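Local coordinates for catalase (Exiguobacterium oxidotolerans, PDB 2J2M), which probably breaks down hydrogen peroxide to water and oxygen at a protoporphyrin IX haem, at residues L131-I136 and T281-E286; E172-L177 and G422-V427; S197-K202 and S327-L332. All blocks are in the same frame, centred on the assembly; numbering follows the deposited sequence.

Interaction 1. Residues L131-I136 and T281-E286. With HEM (protoporphyrin IX containing Fe), chain E.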
# COMPACT_ATOMS: atom_id res chain seq x y z
N LEU A 131 -8.09 -9.30 -32.13
CA LEU A 131 -8.40 -8.38 -33.20
C LEU A 131 -7.14 -7.61 -33.60
O LEU A 131 -6.37 -7.20 -32.73
CB LEU A 131 -9.53 -7.43 -32.76
CG LEU A 131 -10.84 -8.05 -32.28
CD1 LEU A 131 -11.88 -6.96 -32.01
CD2 LEU A 131 -11.39 -9.09 -33.26
N PRO A 132 -6.92 -7.46 -34.92
CA PRO A 132 -5.66 -7.01 -35.49
C PRO A 132 -5.43 -5.49 -35.47
O PRO A 132 -4.32 -5.04 -35.77
CB PRO A 132 -5.74 -7.54 -36.93
CG PRO A 132 -7.18 -7.43 -37.28
CD PRO A 132 -7.91 -7.76 -35.98
N VAL A 133 -6.45 -4.72 -35.06
CA VAL A 133 -6.32 -3.26 -34.96
C VAL A 133 -6.83 -2.75 -33.62
O VAL A 133 -7.34 -3.56 -32.81
CB VAL A 133 -7.01 -2.53 -36.15
CG1 VAL A 133 -6.43 -3.03 -37.48
CG2 VAL A 133 -8.52 -2.78 -36.13
N PHE A 134 -6.66 -1.44 -33.36
CA PHE A 134 -7.19 -0.78 -32.17
C PHE A 134 -8.09 0.43 -32.47
O PHE A 134 -8.11 0.93 -33.62
CB PHE A 134 -6.08 -0.41 -31.18
CG PHE A 134 -6.48 -0.55 -29.75
CD1 PHE A 134 -6.55 0.56 -28.94
CD2 PHE A 134 -6.84 -1.80 -29.23
CE1 PHE A 134 -6.93 0.45 -27.57
CE2 PHE A 134 -7.25 -1.94 -27.90
CZ PHE A 134 -7.27 -0.80 -27.05
N PHE A 135 -8.82 0.89 -31.45
CA PHE A 135 -9.76 2.00 -31.61
C PHE A 135 -9.04 3.34 -31.82
O PHE A 135 -9.59 4.23 -32.44
CB PHE A 135 -10.69 2.17 -30.39
CG PHE A 135 -11.48 0.91 -29.98
CD1 PHE A 135 -10.91 -0.03 -29.11
CD2 PHE A 135 -12.79 0.74 -30.37
CE1 PHE A 135 -11.62 -1.15 -28.69
CE2 PHE A 135 -13.53 -0.36 -29.94
CZ PHE A 135 -12.94 -1.32 -29.09
N ILE A 136 -7.83 3.45 -31.30
CA ILE A 136 -7.11 4.73 -31.16
C ILE A 136 -5.63 4.54 -31.53
O ILE A 136 -5.15 3.42 -31.63
CB ILE A 136 -7.24 5.34 -29.69
CG1 ILE A 136 -6.71 4.39 -28.60
CG2 ILE A 136 -8.66 5.73 -29.36
CD1 ILE A 136 -6.46 5.07 -27.27
N THR A 281 -4.49 1.83 -35.70
CA THR A 281 -5.83 1.66 -36.28
C THR A 281 -5.76 0.96 -37.63
O THR A 281 -6.80 0.75 -38.28
CB THR A 281 -6.59 3.00 -36.45
OG1 THR A 281 -5.79 3.91 -37.20
CG2 THR A 281 -6.94 3.65 -35.09
N LYS A 282 -4.54 0.58 -38.03
CA LYS A 282 -4.29 -0.00 -39.37
C LYS A 282 -3.81 -1.45 -39.33
O LYS A 282 -2.99 -1.80 -38.50
CB LYS A 282 -3.28 0.86 -40.16
CG LYS A 282 -3.75 2.30 -40.43
CD LYS A 282 -5.07 2.34 -41.23
CE LYS A 282 -5.55 3.76 -41.55
NZ LYS A 282 -5.86 4.59 -40.34
N ASP A 283 -4.33 -2.26 -40.24
CA ASP A 283 -3.94 -3.66 -40.40
C ASP A 283 -2.97 -3.81 -41.58
O ASP A 283 -2.87 -2.92 -42.44
CB ASP A 283 -5.17 -4.55 -40.61
CG ASP A 283 -4.87 -6.02 -40.39
OD1 ASP A 283 -3.71 -6.37 -40.06
OD2 ASP A 283 -5.79 -6.85 -40.52
N TRP A 284 -2.22 -4.92 -41.56
CA TRP A 284 -1.32 -5.31 -42.65
C TRP A 284 -1.92 -6.55 -43.19
O TRP A 284 -1.74 -7.63 -42.60
CB TRP A 284 0.08 -5.67 -42.17
CG TRP A 284 0.91 -4.58 -41.63
CD1 TRP A 284 0.54 -3.29 -41.37
CD2 TRP A 284 2.27 -4.70 -41.22
NE1 TRP A 284 1.60 -2.59 -40.83
CE2 TRP A 284 2.68 -3.43 -40.74
CE3 TRP A 284 3.21 -5.74 -41.26
CZ2 TRP A 284 3.97 -3.19 -40.26
CZ3 TRP A 284 4.49 -5.50 -40.78
CH2 TRP A 284 4.85 -4.24 -40.29
N PHE A 285 -2.65 -6.41 -44.28
CA PHE A 285 -3.35 -7.53 -44.88
C PHE A 285 -2.36 -8.59 -45.32
O PHE A 285 -1.29 -8.25 -45.82
CB PHE A 285 -4.21 -7.05 -46.04
CG PHE A 285 -5.28 -6.06 -45.65
CD1 PHE A 285 -5.40 -4.84 -46.32
CD2 PHE A 285 -6.19 -6.35 -44.63
CE1 PHE A 285 -6.43 -3.92 -45.98
CE2 PHE A 285 -7.20 -5.43 -44.28
CZ PHE A 285 -7.32 -4.22 -44.96
N GLU A 286 -2.70 -9.86 -45.10
CA GLU A 286 -1.81 -10.98 -45.46
C GLU A 286 -1.54 -10.92 -46.96
O GLU A 286 -0.46 -11.32 -47.42
CB GLU A 286 -2.41 -12.33 -45.07
CG GLU A 286 -1.54 -13.52 -45.52
CD GLU A 286 -1.94 -14.85 -44.90
OE1 GLU A 286 -3.06 -14.96 -44.36
OE2 GLU A 286 -1.13 -15.79 -44.96
CHA HEM E . -3.81 -4.86 -19.88
CHB HEM E . -3.88 -5.56 -24.71
CHC HEM E . -3.59 -0.78 -25.34
CHD HEM E . -2.84 -0.14 -20.62
C1A HEM E . -3.81 -5.48 -21.13
C2A HEM E . -3.81 -6.92 -21.40
C3A HEM E . -3.83 -7.10 -22.75
C4A HEM E . -3.85 -5.80 -23.36
CMA HEM E . -3.83 -8.43 -23.53
CAA HEM E . -3.80 -8.01 -20.30
CBA HEM E . -2.40 -8.48 -19.93
CGA HEM E . -2.57 -9.58 -18.90
O1A HEM E . -2.20 -9.38 -17.71
O2A HEM E . -3.11 -10.66 -19.27
C1B HEM E . -3.74 -4.33 -25.32
C2B HEM E . -3.51 -4.08 -26.73
C3B HEM E . -3.43 -2.76 -26.88
C4B HEM E . -3.62 -2.14 -25.59
CMB HEM E . -3.32 -5.15 -27.85
CAB HEM E . -3.15 -1.98 -28.17
CBB HEM E . -3.70 -2.32 -29.33
C1C HEM E . -3.27 -0.18 -24.16
C2C HEM E . -2.85 1.20 -23.96
C3C HEM E . -2.64 1.35 -22.64
C4C HEM E . -2.92 0.09 -21.97
CMC HEM E . -2.65 2.28 -25.07
CAC HEM E . -2.20 2.63 -21.89
CBC HEM E . -0.93 3.06 -21.90
C1D HEM E . -3.06 -1.32 -19.95
C2D HEM E . -2.96 -1.49 -18.51
C3D HEM E . -3.25 -2.97 -18.28
C4D HEM E . -3.50 -3.55 -19.60
CMD HEM E . -2.58 -0.40 -17.45
CAD HEM E . -3.27 -3.72 -16.93
CBD HEM E . -1.98 -4.53 -16.84
CGD HEM E . -1.72 -5.05 -15.45
O1D HEM E . -2.40 -4.66 -14.44
O2D HEM E . -0.78 -5.87 -15.33
NA HEM E . -3.83 -4.85 -22.36
NB HEM E . -3.81 -3.13 -24.65
NC HEM E . -3.29 -0.82 -22.93
ND HEM E . -3.36 -2.54 -20.54
FE HEM E . -3.28 -2.87 -22.61
O HOH W 1 -2.49 -5.87 -37.51
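V133 sets CG1 anti to its carbonyl carbon (chi1 -57°), and D283 swings CG anti to its backbone N (-163°), so the valine methyl meets the start of D283 while the carboxylate lies across P132. CG1 of V133 packs 3.6 Å from D283 N, with D283 CB almost as near. Beside it, P132 CG touches D283 OD2 at 3.6 Å. A water bridges the two residues, donating to P132 O at 2.7 Å and to D283 OD1 at 2.9 Å; R216 also forms a salt bridge to that carboxylate. At the other end the methyl CG2 of T281 sits 3.3 Å from F134 O, and the T281 CA-H points at the same oxygen. T281 OG1 turns instead to D279.

F134 faces the cofactor. Its ring is held between F135 CD1, over the centre of one face, and the haem vinyl carbon CAB, towards the rim of the other, with I136 CG1 in plane at its edge. The closest approach is F134 CD2 to the vinyl end CBB, at 3.2 Å. An alanine in place of F134 would probably leave the haem vinyl group without its aromatic neighbour and open a gap beside F135. No hydrogen bond joins the two segments directly; the contact is buried loop-on-loop packing that backs the wall of the haem pocket in the catalase fold.

Interaction 2. Residues E172-L177 and G422-V427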
# COMPACT_ATOMS: atom_id res chain seq x y z
N GLU A 172 -11.03 7.78 -36.05
CA GLU A 172 -10.04 6.69 -36.29
C GLU A 172 -10.49 5.32 -35.75
O GLU A 172 -9.94 4.28 -36.13
CB GLU A 172 -8.64 7.05 -35.75
CG GLU A 172 -8.49 7.10 -34.20
CD GLU A 172 -8.82 8.48 -33.62
OE1 GLU A 172 -8.29 8.81 -32.53
OE2 GLU A 172 -9.59 9.24 -34.25
N SER A 173 -11.47 5.32 -34.86
CA SER A 173 -12.01 4.10 -34.26
C SER A 173 -12.87 3.27 -35.22
O SER A 173 -13.27 2.14 -34.89
CB SER A 173 -12.87 4.48 -33.08
OG SER A 173 -14.03 5.10 -33.59
N THR A 174 -13.16 3.82 -36.40
CA THR A 174 -14.05 3.18 -37.36
C THR A 174 -13.60 1.75 -37.71
O THR A 174 -14.35 0.81 -37.54
CB THR A 174 -14.21 4.08 -38.63
OG1 THR A 174 -14.53 5.41 -38.22
CG2 THR A 174 -15.29 3.60 -39.54
N ASN A 175 -12.37 1.60 -38.18
CA ASN A 175 -11.79 0.29 -38.48
C ASN A 175 -11.96 -0.78 -37.38
O ASN A 175 -12.34 -1.90 -37.68
CB ASN A 175 -10.31 0.45 -38.83
CG ASN A 175 -9.79 -0.66 -39.72
OD1 ASN A 175 -10.56 -1.37 -40.34
ND2 ASN A 175 -8.47 -0.80 -39.80
N MET A 176 -11.66 -0.43 -36.12
CA MET A 176 -11.85 -1.34 -34.99
C MET A 176 -13.34 -1.70 -34.80
O MET A 176 -13.72 -2.88 -34.60
CB MET A 176 -11.28 -0.69 -33.72
CG MET A 176 -11.27 -1.59 -32.46
SD MET A 176 -10.62 -3.26 -32.72
CE MET A 176 -10.15 -3.59 -31.00
N LEU A 177 -14.19 -0.68 -34.91
CA LEU A 177 -15.62 -0.90 -34.88
C LEU A 177 -16.02 -1.95 -35.91
O LEU A 177 -16.82 -2.81 -35.59
CB LEU A 177 -16.36 0.42 -35.05
CG LEU A 177 -16.83 1.23 -33.81
CD1 LEU A 177 -16.13 0.93 -32.47
CD2 LEU A 177 -16.76 2.70 -34.09
N GLY A 422 -10.76 4.81 -44.96
CA GLY A 422 -10.38 4.11 -46.17
C GLY A 422 -10.13 2.65 -45.90
O GLY A 422 -10.70 1.78 -46.57
N GLN A 423 -9.28 2.36 -44.91
CA GLN A 423 -8.97 0.96 -44.63
C GLN A 423 -10.16 0.21 -44.00
O GLN A 423 -10.41 -0.97 -44.32
CB GLN A 423 -7.69 0.78 -43.81
CG GLN A 423 -7.35 -0.71 -43.77
CD GLN A 423 -6.05 -1.03 -43.08
OE1 GLN A 423 -6.05 -1.39 -41.90
NE2 GLN A 423 -4.95 -0.94 -43.81
N ALA A 424 -10.89 0.91 -43.12
CA ALA A 424 -12.15 0.42 -42.57
C ALA A 424 -13.10 -0.06 -43.68
O ALA A 424 -13.68 -1.14 -43.58
CB ALA A 424 -12.81 1.49 -41.74
N GLY A 425 -13.22 0.75 -44.73
CA GLY A 425 -14.01 0.37 -45.91
C GLY A 425 -13.51 -0.91 -46.55
O GLY A 425 -14.30 -1.83 -46.79
N GLU A 426 -12.21 -0.98 -46.83
CA GLU A 426 -11.58 -2.20 -47.37
C GLU A 426 -11.86 -3.41 -46.49
O GLU A 426 -12.21 -4.47 -47.01
CB GLU A 426 -10.07 -2.03 -47.52
CG GLU A 426 -9.63 -0.94 -48.50
CD GLU A 426 -8.13 -0.72 -48.45
OE1 GLU A 426 -7.40 -1.55 -49.04
OE2 GLU A 426 -7.69 0.27 -47.82
N VAL A 427 -11.72 -3.25 -45.17
CA VAL A 427 -12.06 -4.32 -44.23
C VAL A 427 -13.52 -4.74 -44.41
O VAL A 427 -13.80 -5.95 -44.49
CB VAL A 427 -11.76 -3.97 -42.73
CG1 VAL A 427 -12.38 -5.02 -41.78
CG2 VAL A 427 -10.24 -3.83 -42.48
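N175 lays its side chain across A424 of helix 422-430, its CG anti to the backbone N (chi1 -155°), and the two ends of its amide meet quite different surroundings. The ND2 end approaches Q423 OE1 at 3.3 Å. This bond is weak, with an N-H...O angle of 129°, and the two amide planes are turned 67° apart, so the groups cross obliquely and do not pair edge to edge. Each amide has a stronger partner in the loop nearby: N175 ND2 donates to T281 O, and Q423 OE1 accepts from D283 N. With two acceptors around ND2, the assignment of nitrogen and oxygen in the N175 amide looks sound.

The OD1 end is turned into an apolar setting. It lies 3.3 Å from A424 CA and equally 3.3 Å from V427 CG2, whose side chain crosses that of N175 at about a right angle. Buried here, OD1 finds no hydrogen-bonding partner in the model.

A424 points its methyl straight at the other helix, where CB comes within 3.6 Å of N175 N, and T174 CG2 packs on that same methyl at 3.9 Å. The backbones come very near, A424 CA being only 4.1 Å from N175 CA, a spacing that the small alanine side chain permits. A466 of helix 453-466 also touches A424. The arrangement is close helix-helix packing through a small residue, and it fastens the C-terminal helices of the catalase fold to helix 174-180 of the core.

Interaction 3. Residues S197-K202 and S327-L332. With HEM (protoporphyrin IX containing Fe), chain E.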
# COMPACT_ATOMS: atom_id res chain seq x y z
N SER A 197 -0.20 -8.87 -32.68
CA SER A 197 0.60 -7.86 -31.97
C SER A 197 -0.08 -6.50 -32.04
O SER A 197 0.11 -5.64 -31.17
CB SER A 197 2.01 -7.77 -32.53
OG SER A 197 2.00 -7.54 -33.92
N VAL A 198 -0.89 -6.33 -33.09
CA VAL A 198 -1.54 -5.06 -33.44
C VAL A 198 -0.53 -3.98 -33.89
O VAL A 198 -0.68 -3.43 -34.99
CB VAL A 198 -2.52 -4.57 -32.31
CG1 VAL A 198 -3.07 -3.15 -32.62
CG2 VAL A 198 -3.65 -5.59 -32.14
N HIS A 199 0.45 -3.67 -33.04
CA HIS A 199 1.56 -2.77 -33.38
C HIS A 199 2.64 -3.47 -34.21
O HIS A 199 2.80 -4.69 -34.15
CB HIS A 199 2.26 -2.24 -32.13
CG HIS A 199 1.32 -1.84 -31.03
ND1 HIS A 199 0.52 -0.72 -31.09
CD2 HIS A 199 1.09 -2.41 -29.82
CE1 HIS A 199 -0.18 -0.62 -29.97
NE2 HIS A 199 0.14 -1.64 -29.19
N SER A 200 3.39 -2.67 -34.98
CA SER A 200 4.67 -3.08 -35.50
C SER A 200 5.66 -2.97 -34.35
O SER A 200 5.50 -2.12 -33.45
CB SER A 200 5.12 -2.18 -36.64
OG SER A 200 5.18 -0.81 -36.22
N PHE A 201 6.65 -3.86 -34.37
CA PHE A 201 7.84 -3.74 -33.54
C PHE A 201 9.05 -3.69 -34.45
O PHE A 201 8.90 -3.71 -35.71
CB PHE A 201 7.94 -4.93 -32.58
CG PHE A 201 6.93 -4.90 -31.48
CD1 PHE A 201 7.28 -4.44 -30.22
CD2 PHE A 201 5.61 -5.28 -31.71
CE1 PHE A 201 6.33 -4.38 -29.20
CE2 PHE A 201 4.67 -5.21 -30.68
CZ PHE A 201 5.05 -4.76 -29.44
N LYS A 202 10.23 -3.59 -33.84
CA LYS A 202 11.48 -3.64 -34.60
C LYS A 202 12.25 -4.90 -34.22
O LYS A 202 12.40 -5.23 -33.03
CB LYS A 202 12.34 -2.41 -34.31
CG LYS A 202 11.82 -1.12 -34.96
CD LYS A 202 12.55 0.11 -34.42
CE LYS A 202 12.37 1.29 -35.38
NZ LYS A 202 13.17 2.51 -35.07
N SER A 327 8.52 -0.16 -31.82
CA SER A 327 8.35 0.82 -32.86
C SER A 327 7.91 2.18 -32.29
O SER A 327 7.43 2.26 -31.15
CB SER A 327 7.36 0.34 -33.91
OG SER A 327 6.05 0.36 -33.39
N GLU A 328 8.05 3.21 -33.13
CA GLU A 328 7.60 4.57 -32.85
C GLU A 328 6.06 4.69 -32.72
O GLU A 328 5.55 5.71 -32.24
CB GLU A 328 8.14 5.52 -33.93
CG GLU A 328 9.68 5.55 -34.10
CD GLU A 328 10.24 4.59 -35.19
OE1 GLU A 328 9.55 3.63 -35.62
OE2 GLU A 328 11.39 4.82 -35.63
N ASP A 329 5.33 3.65 -33.10
CA ASP A 329 3.85 3.58 -32.88
C ASP A 329 3.43 4.32 -31.60
O ASP A 329 3.84 3.93 -30.49
CB ASP A 329 3.40 2.11 -32.86
CG ASP A 329 1.86 1.94 -32.76
OD1 ASP A 329 1.24 2.66 -31.95
OD2 ASP A 329 1.29 1.06 -33.45
N LYS A 330 2.63 5.38 -31.73
CA LYS A 330 2.32 6.24 -30.57
C LYS A 330 1.37 5.63 -29.53
O LYS A 330 1.33 6.07 -28.38
CB LYS A 330 1.86 7.64 -31.00
CG LYS A 330 3.01 8.50 -31.50
CD LYS A 330 2.59 9.93 -31.75
CE LYS A 330 2.68 10.25 -33.25
NZ LYS A 330 2.69 11.71 -33.52
N LEU A 331 0.60 4.63 -29.92
CA LEU A 331 -0.18 3.92 -28.94
C LEU A 331 0.77 2.96 -28.15
O LEU A 331 0.77 2.96 -26.92
CB LEU A 331 -1.32 3.17 -29.63
CG LEU A 331 -2.39 2.55 -28.72
CD1 LEU A 331 -3.33 3.60 -28.12
CD2 LEU A 331 -3.16 1.46 -29.50
N LEU A 332 1.63 2.24 -28.86
CA LEU A 332 2.58 1.30 -28.24
C LEU A 332 3.51 2.01 -27.26
O LEU A 332 3.80 1.49 -26.17
CB LEU A 332 3.42 0.61 -29.33
CG LEU A 332 4.62 -0.22 -28.88
CD1 LEU A 332 4.22 -1.38 -27.93
CD2 LEU A 332 5.41 -0.72 -30.09
CHA HEM E . -3.81 -4.86 -19.88
CHB HEM E . -3.88 -5.56 -24.71
CHC HEM E . -3.59 -0.78 -25.34
CHD HEM E . -2.84 -0.14 -20.62
C1A HEM E . -3.81 -5.48 -21.13
C2A HEM E . -3.81 -6.92 -21.40
C3A HEM E . -3.83 -7.10 -22.75
C4A HEM E . -3.85 -5.80 -23.36
CMA HEM E . -3.83 -8.43 -23.53
CAA HEM E . -3.80 -8.01 -20.30
CBA HEM E . -2.40 -8.48 -19.93
CGA HEM E . -2.57 -9.58 -18.90
O1A HEM E . -2.20 -9.38 -17.71
O2A HEM E . -3.11 -10.66 -19.27
C1B HEM E . -3.74 -4.33 -25.32
C2B HEM E . -3.51 -4.08 -26.73
C3B HEM E . -3.43 -2.76 -26.88
C4B HEM E . -3.62 -2.14 -25.59
CMB HEM E . -3.32 -5.15 -27.85
CAB HEM E . -3.15 -1.98 -28.17
CBB HEM E . -3.70 -2.32 -29.33
C1C HEM E . -3.27 -0.18 -24.16
C2C HEM E . -2.85 1.20 -23.96
C3C HEM E . -2.64 1.35 -22.64
C4C HEM E . -2.92 0.09 -21.97
CMC HEM E . -2.65 2.28 -25.07
CAC HEM E . -2.20 2.63 -21.89
CBC HEM E . -0.93 3.06 -21.90
C1D HEM E . -3.06 -1.32 -19.95
C2D HEM E . -2.96 -1.49 -18.51
C3D HEM E . -3.25 -2.97 -18.28
C4D HEM E . -3.50 -3.55 -19.60
CMD HEM E . -2.58 -0.40 -17.45
CAD HEM E . -3.27 -3.72 -16.93
CBD HEM E . -1.98 -4.53 -16.84
CGD HEM E . -1.72 -5.05 -15.45
O1D HEM E . -2.40 -4.66 -14.44
O2D HEM E . -0.78 -5.87 -15.33
NA HEM E . -3.83 -4.85 -22.36
NB HEM E . -3.81 -3.13 -24.65
NC HEM E . -3.29 -0.82 -22.93
ND HEM E . -3.36 -2.54 -20.54
FE HEM E . -3.28 -2.87 -22.61
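H199 donates from ND1 to D329 OD2 at 3.1 Å, with an angle of 154° at the hydrogen. The acceptor lies near the imidazole plane; ring and carboxylate planes are 89° apart, and ND1 meets OD2 from above the carboxylate plane. D329 CG stands anti to the backbone N (-175°), and the other oxygen folds back to cap helix 330-346, where OD1 accepts from L331 N at 2.9 Å and from L332 N at 3.1 Å. One carboxylate thus holds both the histidine and the helix start. A second hydrogen bond, short at 2.5 Å, runs from S327 OG to S200 O, the hydroxyl lying above the carbonyl plane.

The single salt bridge joins the tip of the extended K202 chain to the bent E328, with NZ 3.0 Å from OE2. Both ends have further partners: Q403 accepts from K202 NZ, and the Y212 hydroxyl bonds to E328 OE1.

Apolar contact centres on L332. Its CB lies 3.6 Å over the centroid of the H199 ring in a CH-pi contact, while its CD2 covers the rim of one F201 face. L331 CD2 comes to the edge of the imidazole, and its CD1 packs 3.4 Å from the haem methyl CMC. V198 CG1 and H199 NE2 meet the haem vinyl group.

The whole contact joins the start of helix 330-346 and the loop before it to strand 201-204 and the residues leading into it. That strand runs antiparallel between strands 210-219 and 324-326; K330 reaches beyond the contact to R27 of a second subunit.

Overall arrangement
All three contacts are buried, but their chemistry differs with the elements they join. Interactions 1 and 3 touch the cofactor and each other, through F134 and I136 on L331 and through V198 on the backbone at 131-132. Interaction 1 relies on loop packing and one water; interaction 3, tying a strand and its approach to a helix start, adds directed hydrogen bonds, a helix cap and a salt bridge. Interaction 2, farthest from the chain's centre, packs helix on helix and touches interaction 1 but not interaction 3. Loop 281-286 sits between, offering polar backbone groups to the amides of interaction 2 and packing on 131-136, so C-terminal helices, loops and haem wall form one chain of contacts.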